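Local coordinates for protein probable sensor histidine kinase pdtas (Mycobacterium tuberculosis, PDB 2YKH) that probably autophosphorylates on a histidine as the sensor kinase of a two-component system for adaptation to nutrient shortage, the chain carrying its GAF and PAS-like sensor domains, at residues Ser175-Gly180 / Thr259-Thr264; Pro228-Glu233 / Met251-Gly256. All coordinates share one frame; numbering follows the deposited sequence.

Contact 1. Residues Ser175-Gly180 / Thr259-Thr264; sequences SSPRAG and TVLLRT
Pro177 points its ring at strand 259-264 and lies between Leu261 and Arg263, two residues whose side chains leave the same face of the strand. The Pro177 and Leu261 side chains cross at about a right angle: Pro177 CD is 4.2 Å from Leu261 CD1, and Pro177 CG lies 3.8 Å from the backbone Leu261 O. On the Arg263 side the meeting is oblique and apolar, Pro177 CD resting 3.9 Å from Arg263 CB. The same leucine methyl meets the start of the segment, for Leu261 CD1 sits 3.8 Å from Ser175 O and also faces the Ser175 hydroxyl. Ser176 turns OG anti to its backbone N (chi1 178°), which brings the hydroxyl 3.9 Å from Arg263 CG, alongside the aliphatic part of the arginine. Beyond CG the Arg263 chain bends, and its guanidinium forms a salt bridge through NH2 with Glu30 OE1, tying the PAS-like strand to the N-terminal GAF region. Segment 175-180 lies in the connection between helix 143-161 and strand 183-186; Pro177 also touches Arg281 of the adjacent strand 272-282, while Ala179, farther along, touches Leu33 and Leu37 of helix 32-38.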
# COMPACT_ATOMS: atom_id res chain seq x y z
N SER A 175 14.14 2.19 -1.97
CA SER A 175 14.57 1.79 -0.64
C SER A 175 13.46 1.86 0.41
O SER A 175 13.66 1.42 1.55
CB SER A 175 15.79 2.62 -0.21
OG SER A 175 15.41 3.92 0.21
N SER A 176 12.31 2.42 0.01
CA SER A 176 11.13 2.65 0.86
C SER A 176 10.77 1.50 1.84
O SER A 176 10.89 0.33 1.50
CB SER A 176 9.94 2.96 -0.05
OG SER A 176 8.75 3.14 0.70
N PRO A 177 10.29 1.84 3.06
CA PRO A 177 10.10 0.83 4.08
C PRO A 177 9.06 -0.21 3.70
O PRO A 177 8.03 0.12 3.11
CB PRO A 177 9.58 1.62 5.27
CG PRO A 177 9.74 3.01 4.94
CD PRO A 177 9.68 3.10 3.48
N ARG A 178 9.33 -1.46 4.04
CA ARG A 178 8.35 -2.52 3.87
C ARG A 178 7.43 -2.47 5.09
O ARG A 178 7.86 -2.05 6.17
CB ARG A 178 9.05 -3.89 3.77
CG ARG A 178 10.16 -4.01 2.73
CD ARG A 178 9.71 -3.63 1.31
NE ARG A 178 10.79 -3.81 0.35
CZ ARG A 178 10.96 -4.92 -0.36
NH1 ARG A 178 10.12 -5.93 -0.19
NH2 ARG A 178 11.96 -5.03 -1.22
N ALA A 179 6.18 -2.88 4.94
CA ALA A 179 5.26 -2.88 6.07
C ALA A 179 5.87 -3.47 7.34
O ALA A 179 5.75 -2.87 8.43
CB ALA A 179 3.99 -3.58 5.73
N GLY A 180 6.53 -4.63 7.21
CA GLY A 180 7.16 -5.29 8.35
C GLY A 180 8.26 -4.53 9.06
O GLY A 180 8.61 -4.89 10.18
N THR A 259 18.37 7.10 12.75
CA THR A 259 17.87 7.66 11.49
C THR A 259 16.75 6.77 10.96
O THR A 259 17.00 5.63 10.61
CB THR A 259 18.97 7.72 10.43
OG1 THR A 259 20.04 8.54 10.90
CG2 THR A 259 18.43 8.31 9.16
N VAL A 260 15.54 7.30 10.92
CA VAL A 260 14.40 6.54 10.44
C VAL A 260 13.96 7.04 9.07
O VAL A 260 14.11 8.20 8.73
CB VAL A 260 13.24 6.58 11.45
CG1 VAL A 260 13.70 6.11 12.80
CG2 VAL A 260 12.63 7.98 11.57
N LEU A 261 13.42 6.13 8.27
CA LEU A 261 12.82 6.46 6.99
C LEU A 261 11.33 6.39 7.20
O LEU A 261 10.83 5.40 7.71
CB LEU A 261 13.23 5.42 5.97
CG LEU A 261 13.48 5.79 4.52
CD1 LEU A 261 13.60 4.51 3.70
CD2 LEU A 261 12.38 6.64 3.97
N LEU A 262 10.60 7.43 6.84
CA LEU A 262 9.17 7.51 7.12
C LEU A 262 8.43 7.57 5.81
O LEU A 262 8.94 8.14 4.83
CB LEU A 262 8.84 8.77 7.89
CG LEU A 262 9.26 8.80 9.33
CD1 LEU A 262 9.18 10.20 9.80
CD2 LEU A 262 8.34 7.93 10.13
N ARG A 263 7.24 6.98 5.78
CA ARG A 263 6.47 6.93 4.55
C ARG A 263 5.01 6.97 4.88
O ARG A 263 4.50 6.12 5.59
CB ARG A 263 6.83 5.71 3.70
CG ARG A 263 6.45 5.85 2.26
CD ARG A 263 5.22 5.06 1.96
NE ARG A 263 4.43 5.60 0.85
CZ ARG A 263 4.17 4.92 -0.27
NH1 ARG A 263 4.68 3.70 -0.45
NH2 ARG A 263 3.41 5.47 -1.21
N THR A 264 4.33 7.97 4.35
CA THR A 264 2.93 8.17 4.67
C THR A 264 2.04 7.76 3.51
O THR A 264 2.42 7.82 2.36
CB THR A 264 2.68 9.62 5.09
OG1 THR A 264 3.15 10.50 4.07
CG2 THR A 264 3.43 9.93 6.40

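Contact 2. Residues Pro228-Glu233 / Met251-Gly256; sequences PFEAHE and MEVDAG
The segment 228-233 of helix 228-241 crosses the segment 251-255 of strand 250-255 with the short axes 9.0 Å apart at closest approach and their N-to-C directions at 126°, and the backbones come nearest at Glu230 and Val253, whose CA atoms are 6.9 Å apart. These two residues form the middle of the contact. The two side chains pass alongside each other, pointing opposite ways, and the methyl Val253 CG1 meets the glutamate at both ends: it lies 3.9 Å from Glu230 CB and 4.0 Å from Glu230 OE1. The glutamate sets CG anti to its carbonyl carbon (chi1 -70°) and continues extended, which carries the carboxylate across the strand, past Val253 CG1, to the backbone of Asp254. There Glu230 OE1 remains 4.1 Å from Asp254 N, too long for a hydrogen bond. The like charges stay apart, with Glu230 OE1 5.6 Å from Asp254 OD2. Asp254 OD1 is hydrogen-bonded to Thr259 OG1, and Lys287 is a long, weak ion-pair partner. Near Glu233, about one turn on from Glu230, the bent Met251 side chain brings its CE methyl to the helix backbone, 3.8 Å from Glu233 O; the Glu233 side chain comes near the same methyl through CB. Val234 and His237, later on helix 228-241, also touch Met251, and Val234 packs on Val253 as well. Helix 228-241 thus packs on one face of strand 250-255, which pairs along one edge with strand 258-269 and is outermost in the PAS-like sheet within this chain.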
# COMPACT_ATOMS: atom_id res chain seq x y z
N PRO A 228 15.81 21.24 13.44
CA PRO A 228 14.60 22.03 13.64
C PRO A 228 13.79 22.28 12.36
O PRO A 228 12.58 22.52 12.44
CB PRO A 228 15.13 23.36 14.20
CG PRO A 228 16.43 23.01 14.80
CD PRO A 228 17.01 21.96 13.91
N PHE A 229 14.45 22.26 11.20
CA PHE A 229 13.77 22.33 9.91
C PHE A 229 12.86 21.11 9.74
O PHE A 229 11.63 21.27 9.61
CB PHE A 229 14.80 22.29 8.77
CG PHE A 229 14.99 23.58 8.04
CD1 PHE A 229 14.62 24.81 8.61
CD2 PHE A 229 15.60 23.57 6.75
CE1 PHE A 229 14.81 26.01 7.92
CE2 PHE A 229 15.81 24.76 6.03
CZ PHE A 229 15.42 25.98 6.61
N GLU A 230 13.47 19.92 9.74
CA GLU A 230 12.80 18.64 9.52
C GLU A 230 11.66 18.38 10.50
O GLU A 230 10.59 17.90 10.11
CB GLU A 230 13.82 17.50 9.54
CG GLU A 230 14.76 17.49 8.34
CD GLU A 230 16.00 16.64 8.56
OE1 GLU A 230 16.20 16.14 9.69
OE2 GLU A 230 16.78 16.50 7.59
N ALA A 231 11.87 18.71 11.77
CA ALA A 231 10.85 18.60 12.81
C ALA A 231 9.58 19.31 12.40
O ALA A 231 8.48 18.81 12.61
CB ALA A 231 11.36 19.16 14.11
N HIS A 232 9.72 20.48 11.81
CA HIS A 232 8.57 21.20 11.32
C HIS A 232 8.05 20.60 10.03
O HIS A 232 6.84 20.51 9.85
CB HIS A 232 8.88 22.68 11.15
CG HIS A 232 7.71 23.47 10.67
ND1 HIS A 232 6.55 23.59 11.41
CD2 HIS A 232 7.51 24.15 9.52
CE1 HIS A 232 5.68 24.32 10.73
NE2 HIS A 232 6.24 24.67 9.58
N GLU A 233 8.95 20.20 9.13
CA GLU A 233 8.55 19.53 7.89
C GLU A 233 7.59 18.39 8.17
O GLU A 233 6.57 18.28 7.51
CB GLU A 233 9.77 19.07 7.09
CG GLU A 233 9.93 19.88 5.81
CD GLU A 233 11.35 20.00 5.32
OE1 GLU A 233 12.21 19.15 5.67
OE2 GLU A 233 11.60 20.97 4.56
N MET A 251 10.24 10.76 3.82
CA MET A 251 11.32 11.60 4.34
C MET A 251 12.24 10.81 5.25
O MET A 251 11.78 9.98 6.02
CB MET A 251 10.78 12.88 5.04
CG MET A 251 9.58 12.68 6.01
SD MET A 251 7.93 13.34 5.54
CE MET A 251 8.08 15.06 6.06
N GLU A 252 13.54 11.03 5.13
CA GLU A 252 14.53 10.44 6.02
C GLU A 252 14.89 11.47 7.12
O GLU A 252 15.44 12.52 6.83
CB GLU A 252 15.75 9.99 5.21
CG GLU A 252 16.87 9.32 6.00
CD GLU A 252 18.03 8.86 5.12
OE1 GLU A 252 17.87 7.88 4.36
OE2 GLU A 252 19.10 9.48 5.18
N VAL A 253 14.56 11.17 8.37
CA VAL A 253 14.91 12.06 9.49
C VAL A 253 15.95 11.47 10.46
O VAL A 253 16.09 10.26 10.56
CB VAL A 253 13.67 12.52 10.32
CG1 VAL A 253 13.02 13.70 9.67
CG2 VAL A 253 12.68 11.40 10.50
N ASP A 254 16.67 12.34 11.15
CA ASP A 254 17.54 11.96 12.23
C ASP A 254 16.82 12.31 13.52
O ASP A 254 16.23 13.39 13.63
CB ASP A 254 18.85 12.73 12.18
CG ASP A 254 19.79 12.28 11.06
OD1 ASP A 254 19.61 11.21 10.44
OD2 ASP A 254 20.76 13.02 10.81
N ALA A 255 16.85 11.40 14.48
CA ALA A 255 16.29 11.60 15.79
C ALA A 255 17.15 10.89 16.84
O ALA A 255 17.46 9.72 16.70
CB ALA A 255 14.86 11.10 15.83
N GLY A 256 17.56 11.62 17.87
CA GLY A 256 18.39 11.09 18.94
C GLY A 256 19.41 10.01 18.59
O GLY A 256 19.43 8.95 19.25

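Overall arrangement
Contact 1 uses strand 258-269 of the PAS-like sheet and contact 2 its antiparallel neighbour 250-255; the contact centres are about 14 Å apart. Leu262 N of contact 1 and Met251 O of contact 2 are 2.9 Å apart in a probable backbone hydrogen bond of this strand pair. Near the turn joining the strands, Thr259 CG2 packs 3.7 Å from Glu252 CG. Contact 1 brings the connection between helix 143-161 and strand 183-186 onto the sheet, its centre about 12 Å from the centre of the chain, whereas contact 2 is a surface contact with a helix of the PAS-like domain, its centre about 24 Å from that point. All of contact 2 lies in sequence between the two segments of contact 1.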